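Local coordinates for protein glutamate--cysteine ligase GshA (Methylobacillus flagellatus KT, PDB 3K1T) that probably acts as a glutamate--cysteine ligase, joining glutamate to cysteine, at residues K56-D61 against L233-D238; D227-L232 against R266-E271. All blocks are in the same frame, centred on the assembly; numbering follows the deposited sequence. Where two conformers were deposited one is given.

Contact 1. Residues K56-D61 against L233-D238; sequences KLAPVD and LNPYFD
K56 meets the 233-238 segment with its ammonium group, where NZ donates a 3.0 Å hydrogen bond to the backbone O of N234. With CG anti to the backbone N (chi1 -166°), the chain starts out extended and bends only at its last torsion. NZ then stands above the carbonyl plane of N234, about 63° out of it, and CE lies against the same carbonyl. The ammonium is also held by the carbonyl of W231 and by a salt bridge to E329, so a buried charge has three acceptors. An alanine at K56 would probably leave the carboxylate of E329 without its positive mate and open a gap beside the N234 carbonyl. The contact joins the start of strand 57-63, part of an antiparallel sheet, to the loop that leads into strand 237-241, an outermost strand, within this chain, of a second antiparallel sheet; the touching parts run 79° apart. Here A58 points its methyl at the loop, with CB 3.9 Å from CD of the P235 ring and 3.7 Å from O of L233. P59 follows, its CD 3.5 Å from that same L233 oxygen, which takes its hydrogen bond from the hydroxyl of Y215. CB of L233 points away from the strand, and its side chain touches V408 of helix 398-421; its backbone faces L57, with CA making a nearly straight CH...O contact of 3.4 Å to O of L57.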
ATOM      1  N   LYS A  56      -3.935   3.773  30.258  1.00 12.58           N
ATOM      2  CA  LYS A  56      -4.963   3.294  29.345  1.00 13.51           C
ATOM      3  C   LYS A  56      -4.675   3.855  27.953  1.00 12.27           C
ATOM      4  O   LYS A  56      -4.178   4.967  27.833  1.00 12.48           O
ATOM      5  CB  LYS A  56      -6.341   3.882  29.824  1.00 14.54           C
ATOM      6  CG  LYS A  56      -7.474   3.267  29.239  1.00 17.76           C
ATOM      7  CD  LYS A  56      -8.736   3.521  29.984  1.00 16.93           C
ATOM      8  CE  LYS A  56      -9.850   2.772  29.326  1.00 15.35           C
ATOM      9  NZ  LYS A  56     -10.605   1.977  30.340  1.00 13.65           N
ATOM     10  N   LEU A  57      -5.023   3.112  26.900  1.00 12.25           N
ATOM     11  CA  LEU A  57      -4.945   3.585  25.523  1.00 11.83           C
ATOM     12  C   LEU A  57      -6.227   3.132  24.802  1.00 12.44           C
ATOM     13  O   LEU A  57      -6.399   1.956  24.556  1.00 12.80           O
ATOM     14  CB  LEU A  57      -3.692   3.056  24.808  1.00 12.05           C
ATOM     15  CG  LEU A  57      -3.557   3.460  23.339  1.00 11.43           C
ATOM     16  CD1 LEU A  57      -3.422   5.001  23.138  1.00 11.08           C
ATOM     17  CD2 LEU A  57      -2.366   2.669  22.707  1.00 12.09           C
ATOM     18  N   ALA A  58      -7.128   4.068  24.520  1.00 11.67           N
ATOM     19  CA  ALA A  58      -8.482   3.717  24.105  1.00 12.03           C
ATOM     20  C   ALA A  58      -8.989   4.609  22.985  1.00 12.17           C
ATOM     21  O   ALA A  58      -8.647   5.797  22.900  1.00 12.03           O
ATOM     22  CB  ALA A  58      -9.487   3.733  25.344  1.00 11.20           C
ATOM     23  N   PRO A  59      -9.788   4.027  22.092  1.00 12.09           N
ATOM     24  CA  PRO A  59     -10.461   4.845  21.105  1.00 12.76           C
ATOM     25  C   PRO A  59     -11.659   5.573  21.695  1.00 13.43           C
ATOM     26  O   PRO A  59     -12.402   5.001  22.523  1.00 14.16           O
ATOM     27  CB  PRO A  59     -10.896   3.820  20.044  1.00 12.34           C
ATOM     28  CG  PRO A  59     -11.182   2.580  20.854  1.00 12.74           C
ATOM     29  CD  PRO A  59     -10.192   2.602  22.012  1.00 11.77           C
ATOM     30  N   VAL A  60     -11.839   6.822  21.281  1.00 12.90           N
ATOM     31  CA  VAL A  60     -12.923   7.654  21.770  1.00 14.02           C
ATOM     32  C   VAL A  60     -13.867   8.179  20.692  1.00 14.40           C
ATOM     33  O   VAL A  60     -14.884   8.811  21.033  1.00 15.47           O
ATOM     34  CB  VAL A  60     -12.414   8.831  22.610  1.00 14.82           C
ATOM     35  CG1 VAL A  60     -11.667   8.313  23.864  1.00 14.71           C
ATOM     36  CG2 VAL A  60     -11.529   9.785  21.746  1.00 13.64           C
ATOM     37  N   ASP A  61     -13.539   7.960  19.410  1.00 13.46           N
ATOM     38  CA  ASP A  61     -14.439   8.292  18.295  1.00 15.43           C
ATOM     39  C   ASP A  61     -13.996   7.540  17.035  1.00 14.95           C
ATOM     40  O   ASP A  61     -12.768   7.421  16.759  1.00 15.52           O
ATOM     41  CB  ASP A  61     -14.401   9.802  17.981  1.00 15.21           C
ATOM     42  CG  ASP A  61     -15.316  10.193  16.789  1.00 21.20           C
ATOM     43  OD1 ASP A  61     -16.509  10.333  17.082  1.00 21.80           O
ATOM     44  OD2 ASP A  61     -14.837  10.354  15.604  1.00 23.18           O
ATOM     45  N   LEU A 233      -7.703  -1.115  27.086  1.00 13.60           N
ATOM     46  CA  LEU A 233      -8.051  -0.775  25.716  1.00 14.40           C
ATOM     47  C   LEU A 233      -9.484  -0.242  25.565  1.00 14.12           C
ATOM     48  O   LEU A 233      -9.882   0.134  24.475  1.00 13.94           O
ATOM     49  CB  LEU A 233      -7.959  -2.040  24.861  1.00 14.95           C
ATOM     50  CG  LEU A 233      -6.617  -2.715  24.653  1.00 18.33           C
ATOM     51  CD1 LEU A 233      -6.802  -4.089  24.004  1.00 20.14           C
ATOM     52  CD2 LEU A 233      -5.751  -1.788  23.794  1.00 19.25           C
ATOM     53  N   ASN A 234     -10.291  -0.268  26.625  1.00 13.93           N
ATOM     54  CA  ASN A 234     -11.733  -0.125  26.460  1.00 13.49           C
ATOM     55  C   ASN A 234     -12.392   0.645  27.610  1.00 13.77           C
ATOM     56  O   ASN A 234     -12.354   0.192  28.742  1.00 15.10           O
ATOM     57  CB  ASN A 234     -12.344  -1.527  26.337  1.00 13.20           C
ATOM     58  CG  ASN A 234     -13.797  -1.505  25.865  1.00 14.22           C
ATOM     59  OD1 ASN A 234     -14.342  -0.449  25.499  1.00 14.35           O
ATOM     60  ND2 ASN A 234     -14.422  -2.658  25.890  1.00 14.34           N
ATOM     61  N   PRO A 235     -13.028   1.794  27.318  1.00 13.71           N
ATOM     62  CA  PRO A 235     -13.737   2.468  28.430  1.00 13.91           C
ATOM     63  C   PRO A 235     -15.007   1.707  28.835  1.00 13.29           C
ATOM     64  O   PRO A 235     -15.706   1.159  27.964  1.00 13.44           O
ATOM     65  CB  PRO A 235     -14.114   3.844  27.833  1.00 14.12           C
ATOM     66  CG  PRO A 235     -13.316   3.970  26.549  1.00 14.39           C
ATOM     67  CD  PRO A 235     -13.155   2.546  26.061  1.00 13.38           C
ATOM     68  N   TYR A 236     -15.332   1.699  30.129  1.00 12.39           N
ATOM     69  CA  TYR A 236     -16.620   1.171  30.575  1.00 12.28           C
ATOM     70  C   TYR A 236     -17.725   2.063  30.018  1.00 12.58           C
ATOM     71  O   TYR A 236     -17.523   3.263  29.763  1.00 12.85           O
ATOM     72  CB  TYR A 236     -16.717   1.194  32.107  1.00 12.77           C
ATOM     73  CG  TYR A 236     -15.842   0.209  32.850  1.00 11.54           C
ATOM     74  CD1 TYR A 236     -15.831  -1.141  32.513  1.00 14.80           C
ATOM     75  CD2 TYR A 236     -15.039   0.634  33.912  1.00 11.65           C
ATOM     76  CE1 TYR A 236     -15.052  -2.055  33.229  1.00 16.40           C
ATOM     77  CE2 TYR A 236     -14.289  -0.247  34.634  1.00 12.64           C
ATOM     78  CZ  TYR A 236     -14.293  -1.593  34.301  1.00 14.55           C
ATOM     79  OH  TYR A 236     -13.530  -2.478  35.021  1.00 16.18           O
ATOM     80  N   PHE A 237     -18.907   1.495  29.854  1.00 13.68           N
ATOM     81  CA  PHE A 237     -20.080   2.313  29.525  1.00 13.74           C
ATOM     82  C   PHE A 237     -21.390   1.722  30.070  1.00 13.68           C
ATOM     83  O   PHE A 237     -21.468   0.562  30.478  1.00 13.12           O
ATOM     84  CB  PHE A 237     -20.172   2.571  28.008  1.00 14.05           C
ATOM     85  CG  PHE A 237     -20.784   1.443  27.224  1.00 14.28           C
ATOM     86  CD1 PHE A 237     -20.045   0.320  26.906  1.00 16.10           C
ATOM     87  CD2 PHE A 237     -22.114   1.500  26.819  1.00 16.62           C
ATOM     88  CE1 PHE A 237     -20.613  -0.756  26.213  1.00 15.78           C
ATOM     89  CE2 PHE A 237     -22.689   0.418  26.123  1.00 17.46           C
ATOM     90  CZ  PHE A 237     -21.935  -0.702  25.830  1.00 15.59           C
ATOM     91  N   ASP A 238     -22.420   2.536  30.023  1.00 13.67           N
ATOM     92  CA  ASP A 238     -23.802   2.078  30.352  1.00 14.38           C
ATOM     93  C   ASP A 238     -24.775   2.942  29.537  1.00 14.77           C
ATOM     94  O   ASP A 238     -24.366   3.935  28.916  1.00 14.80           O
ATOM     95  CB  ASP A 238     -24.012   2.201  31.866  1.00 13.15           C
ATOM     96  CG  ASP A 238     -25.256   1.430  32.386  1.00 17.48           C
ATOM     97  OD1 ASP A 238     -25.862   0.632  31.635  1.00 16.06           O
ATOM     98  OD2 ASP A 238     -25.614   1.671  33.566  1.00 18.63           O
TER

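Contact 2. Residues D227-L232 against R266-E271; sequences DIDPWL and RRKYAE
D229 and K268 reach toward each other tip to tip across a salt-bridge network that E271 completes, and D229 also heads an Asx turn. Its OD1 accepts from the backbone N of W231 at 3.0 Å, the donor standing 58° out of the carboxylate plane, which ties the side chain to the start of the short 3-10 segment 230-232. OD2 serves the other partner: NZ of K268 meets it at 2.6 Å on the syn side, somewhat out of the carboxylate plane, and the hydroxyl of Y272 is hydrogen-bonded to it as well. The same ammonium bridges to OE1 of E271, three residues on, at 2.8 Å, with the same syn approach and tilt. One positive charge thus sits between two carboxylates, and it would be expected to ease the repulsion between OD2 of D229 and OE2 of E271, 4.2 Å apart. Water 1 donates to OD1 of D229 and accepts a weak bond from NZ of K268, while water 2 donates to OE2 of E271 and only weakly to OD2 of D229. K268, bent at its second torsion (chi2 -73°), slides past W231 in the opposite direction, laying CB, CG and CD over one face of the indole. NE1 of that indole is satisfied by E329. At the indole edge, CE1 of Y269 lies 3.8 Å from CZ2 of W231, and over the six-membered ring CB of K268 stands 3.5 Å from the centroid, 11° off its normal.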
ATOM      1  N   ASP A 227      -3.058 -11.606  26.028  1.00 16.97           N
ATOM      2  CA  ASP A 227      -3.046 -11.660  27.495  1.00 17.81           C
ATOM      3  C   ASP A 227      -2.890 -10.291  28.173  1.00 17.55           C
ATOM      4  O   ASP A 227      -1.918 -10.044  28.907  1.00 18.06           O
ATOM      5  CB  ASP A 227      -1.970 -12.634  28.005  1.00 18.10           C
ATOM      6  CG  ASP A 227      -2.125 -12.943  29.503  1.00 21.85           C
ATOM      7  OD1 ASP A 227      -3.260 -12.923  30.020  1.00 23.83           O
ATOM      8  OD2 ASP A 227      -1.111 -13.251  30.151  1.00 26.92           O
ATOM      9  N   ILE A 228      -3.852  -9.403  27.934  1.00 16.54           N
ATOM     10  CA  ILE A 228      -3.865  -8.062  28.529  1.00 16.32           C
ATOM     11  C   ILE A 228      -5.225  -7.845  29.226  1.00 15.92           C
ATOM     12  O   ILE A 228      -6.233  -8.447  28.824  1.00 15.91           O
ATOM     13  CB  ILE A 228      -3.584  -6.992  27.454  1.00 16.74           C
ATOM     14  CG1 ILE A 228      -3.212  -5.625  28.042  1.00 20.06           C
ATOM     15  CG2 ILE A 228      -4.836  -6.774  26.552  1.00 15.98           C
ATOM     16  CD1 ILE A 228      -1.771  -5.448  28.433  1.00 22.81           C
ATOM     17  N   ASP A 229      -5.245  -7.018  30.286  1.00 14.27           N
ATOM     18  CA  ASP A 229      -6.485  -6.555  30.914  1.00 14.80           C
ATOM     19  C   ASP A 229      -7.288  -5.779  29.833  1.00 13.59           C
ATOM     20  O   ASP A 229      -6.796  -4.785  29.346  1.00 13.69           O
ATOM     21  CB  ASP A 229      -6.130  -5.613  32.097  1.00 13.73           C
ATOM     22  CG  ASP A 229      -7.347  -5.072  32.836  1.00 14.70           C
ATOM     23  OD1 ASP A 229      -8.485  -5.311  32.397  1.00 14.62           O
ATOM     24  OD2 ASP A 229      -7.175  -4.387  33.882  1.00 13.96           O
ATOM     25  N   PRO A 230      -8.496  -6.234  29.453  1.00 13.96           N
ATOM     26  CA  PRO A 230      -9.254  -5.516  28.421  1.00 13.72           C
ATOM     27  C   PRO A 230      -9.546  -4.064  28.748  1.00 13.73           C
ATOM     28  O   PRO A 230      -9.755  -3.276  27.824  1.00 13.25           O
ATOM     29  CB  PRO A 230     -10.559  -6.317  28.316  1.00 14.84           C
ATOM     30  CG  PRO A 230     -10.658  -7.062  29.589  1.00 15.56           C
ATOM     31  CD  PRO A 230      -9.260  -7.393  29.961  1.00 14.98           C
ATOM     32  N   TRP A 231      -9.574  -3.720  30.045  1.00 13.58           N
ATOM     33  CA  TRP A 231      -9.826  -2.347  30.489  1.00 13.25           C
ATOM     34  C   TRP A 231      -8.750  -1.378  29.993  1.00 13.96           C
ATOM     35  O   TRP A 231      -9.030  -0.202  29.776  1.00 13.23           O
ATOM     36  CB  TRP A 231      -9.994  -2.263  32.019  1.00 13.26           C
ATOM     37  CG  TRP A 231     -10.337  -0.868  32.495  1.00 12.77           C
ATOM     38  CD1 TRP A 231     -11.570  -0.284  32.467  1.00 14.15           C
ATOM     39  CD2 TRP A 231      -9.451   0.110  33.046  1.00 13.53           C
ATOM     40  NE1 TRP A 231     -11.518   0.978  32.971  1.00 13.79           N
ATOM     41  CE2 TRP A 231     -10.224   1.265  33.322  1.00 12.62           C
ATOM     42  CE3 TRP A 231      -8.074   0.138  33.310  1.00 13.96           C
ATOM     43  CZ2 TRP A 231      -9.675   2.433  33.838  1.00 10.95           C
ATOM     44  CZ3 TRP A 231      -7.517   1.304  33.819  1.00 12.46           C
ATOM     45  CH2 TRP A 231      -8.310   2.427  34.104  1.00 13.28           C
ATOM     46  N   LEU A 232      -7.544  -1.880  29.720  1.00 13.49           N
ATOM     47  CA  LEU A 232      -6.471  -1.009  29.209  1.00 14.32           C
ATOM     48  C   LEU A 232      -6.769  -0.473  27.791  1.00 14.24           C
ATOM     49  O   LEU A 232      -6.147   0.500  27.367  1.00 15.13           O
ATOM     50  CB  LEU A 232      -5.127  -1.727  29.246  1.00 13.84           C
ATOM     51  CG  LEU A 232      -4.635  -2.103  30.659  1.00 16.75           C
ATOM     52  CD1 LEU A 232      -3.196  -2.763  30.553  1.00 18.97           C
ATOM     53  CD2 LEU A 232      -4.703  -0.963  31.672  1.00 16.44           C
ATOM     54  N   ARG A 266     -13.390   3.935  39.574  1.00 14.97           N
ATOM     55  CA  ARG A 266     -12.617   4.025  40.797  1.00 15.78           C
ATOM     56  C   ARG A 266     -11.888   2.727  41.136  1.00 15.55           C
ATOM     57  O   ARG A 266     -10.730   2.798  41.558  1.00 15.30           O
ATOM     58  CB  ARG A 266     -13.496   4.428  41.998  1.00 15.80           C
ATOM     59  CG  ARG A 266     -13.796   5.879  42.064  1.00 20.36           C
ATOM     60  CD  ARG A 266     -14.230   6.288  43.503  1.00 24.37           C
ATOM     61  NE  ARG A 266     -15.480   5.640  43.891  1.00 26.87           N
ATOM     62  CZ  ARG A 266     -16.711   6.057  43.560  1.00 28.02           C
ATOM     63  NH1 ARG A 266     -16.922   7.163  42.843  1.00 26.53           N
ATOM     64  NH2 ARG A 266     -17.749   5.364  44.002  1.00 31.02           N
ATOM     65  N   ARG A 267     -12.533   1.561  40.968  1.00 15.90           N
ATOM     66  CA  ARG A 267     -11.875   0.274  41.239  0.50 16.66           C
ATOM     67  C   ARG A 267     -10.635   0.088  40.383  1.00 16.16           C
ATOM     68  O   ARG A 267      -9.568  -0.349  40.869  1.00 14.84           O
ATOM     69  CB  ARG A 267     -12.797  -0.910  40.971  0.50 17.16           C
ATOM     70  CG  ARG A 267     -13.817  -1.169  42.016  0.50 20.93           C
ATOM     71  CD  ARG A 267     -14.544  -2.467  41.720  0.50 24.04           C
ATOM     72  NE  ARG A 267     -13.631  -3.606  41.656  0.50 27.22           N
ATOM     73  CZ  ARG A 267     -14.004  -4.846  41.366  0.50 29.77           C
ATOM     74  NH1 ARG A 267     -15.275  -5.126  41.109  0.50 32.22           N
ATOM     75  NH2 ARG A 267     -13.107  -5.804  41.329  0.50 30.56           N
ATOM     76  N   LYS A 268     -10.774   0.397  39.085  1.00 15.58           N
ATOM     77  CA  LYS A 268      -9.622   0.297  38.190  1.00 15.10           C
ATOM     78  C   LYS A 268      -8.530   1.320  38.493  1.00 14.51           C
ATOM     79  O   LYS A 268      -7.328   0.981  38.428  1.00 15.44           O
ATOM     80  CB  LYS A 268     -10.066   0.325  36.708  1.00 15.41           C
ATOM     81  CG  LYS A 268     -10.646  -0.991  36.217  1.00 15.71           C
ATOM     82  CD  LYS A 268      -9.554  -2.034  36.026  1.00 16.48           C
ATOM     83  CE  LYS A 268     -10.045  -3.426  35.770  1.00 18.12           C
ATOM     84  NZ  LYS A 268      -8.943  -4.441  35.773  1.00 17.04           N
ATOM     85  N   TYR A 269      -8.914   2.543  38.862  1.00 13.98           N
ATOM     86  CA  TYR A 269      -7.945   3.587  39.201  1.00 13.75           C
ATOM     87  C   TYR A 269      -7.146   3.168  40.446  1.00 14.05           C
ATOM     88  O   TYR A 269      -5.927   3.362  40.492  1.00 12.96           O
ATOM     89  CB  TYR A 269      -8.635   4.952  39.365  1.00 13.85           C
ATOM     90  CG  TYR A 269      -8.966   5.694  38.058  1.00 11.87           C
ATOM     91  CD1 TYR A 269      -9.014   5.050  36.834  1.00 13.10           C
ATOM     92  CD2 TYR A 269      -9.208   7.046  38.064  1.00 12.59           C
ATOM     93  CE1 TYR A 269      -9.323   5.746  35.664  1.00 12.33           C
ATOM     94  CE2 TYR A 269      -9.500   7.738  36.919  1.00 13.98           C
ATOM     95  CZ  TYR A 269      -9.538   7.084  35.709  1.00 12.85           C
ATOM     96  OH  TYR A 269      -9.842   7.775  34.547  1.00 13.95           O
ATOM     97  N   ALA A 270      -7.816   2.519  41.399  1.00 14.19           N
ATOM     98  CA  ALA A 270      -7.139   1.993  42.600  1.00 15.65           C
ATOM     99  C   ALA A 270      -6.157   0.869  42.233  1.00 15.25           C
ATOM    100  O   ALA A 270      -4.992   0.880  42.672  1.00 16.16           O
ATOM    101  CB  ALA A 270      -8.166   1.526  43.659  1.00 14.80           C
ATOM    102  N   GLU A 271      -6.610  -0.057  41.395  1.00 15.42           N
ATOM    103  CA  GLU A 271      -5.782  -1.154  40.929  1.00 15.59           C
ATOM    104  C   GLU A 271      -4.463  -0.628  40.317  1.00 15.64           C
ATOM    105  O   GLU A 271      -3.400  -1.195  40.563  1.00 15.19           O
ATOM    106  CB  GLU A 271      -6.528  -1.991  39.904  1.00 15.84           C
ATOM    107  CG  GLU A 271      -5.709  -3.161  39.327  1.00 18.17           C
ATOM    108  CD  GLU A 271      -6.488  -4.065  38.380  1.00 19.00           C
ATOM    109  OE1 GLU A 271      -7.710  -3.876  38.208  1.00 18.26           O
ATOM    110  OE2 GLU A 271      -5.858  -4.991  37.815  1.00 21.49           O
TER
HETATM  111  O   HOH W   1     -10.673  -5.977  33.521  1.00 24.07           O
HETATM  112  O   HOH W   2      -7.084  -6.870  36.244  1.00 35.02           O

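From the N terminus, the chain first lays down residues 56-61 and returns 172 residues later at 233-238 to close contact 1. Just before that return, after helix 210-226, residues 227-232 form the first half of contact 2, which closes 34 residues on, in helix 251-272. The two loops therefore cross rather than nest. Because 227-232 runs straight into 233-238, one connection serves both contacts, binding strand 57-63 on one hand and helix 251-272 on the other. The contacts also touch directly: N of L57 lies 2.9 Å from O of L232, a probable hydrogen bond, and the Y236 ring packs against W231 and its OH against CG of K268.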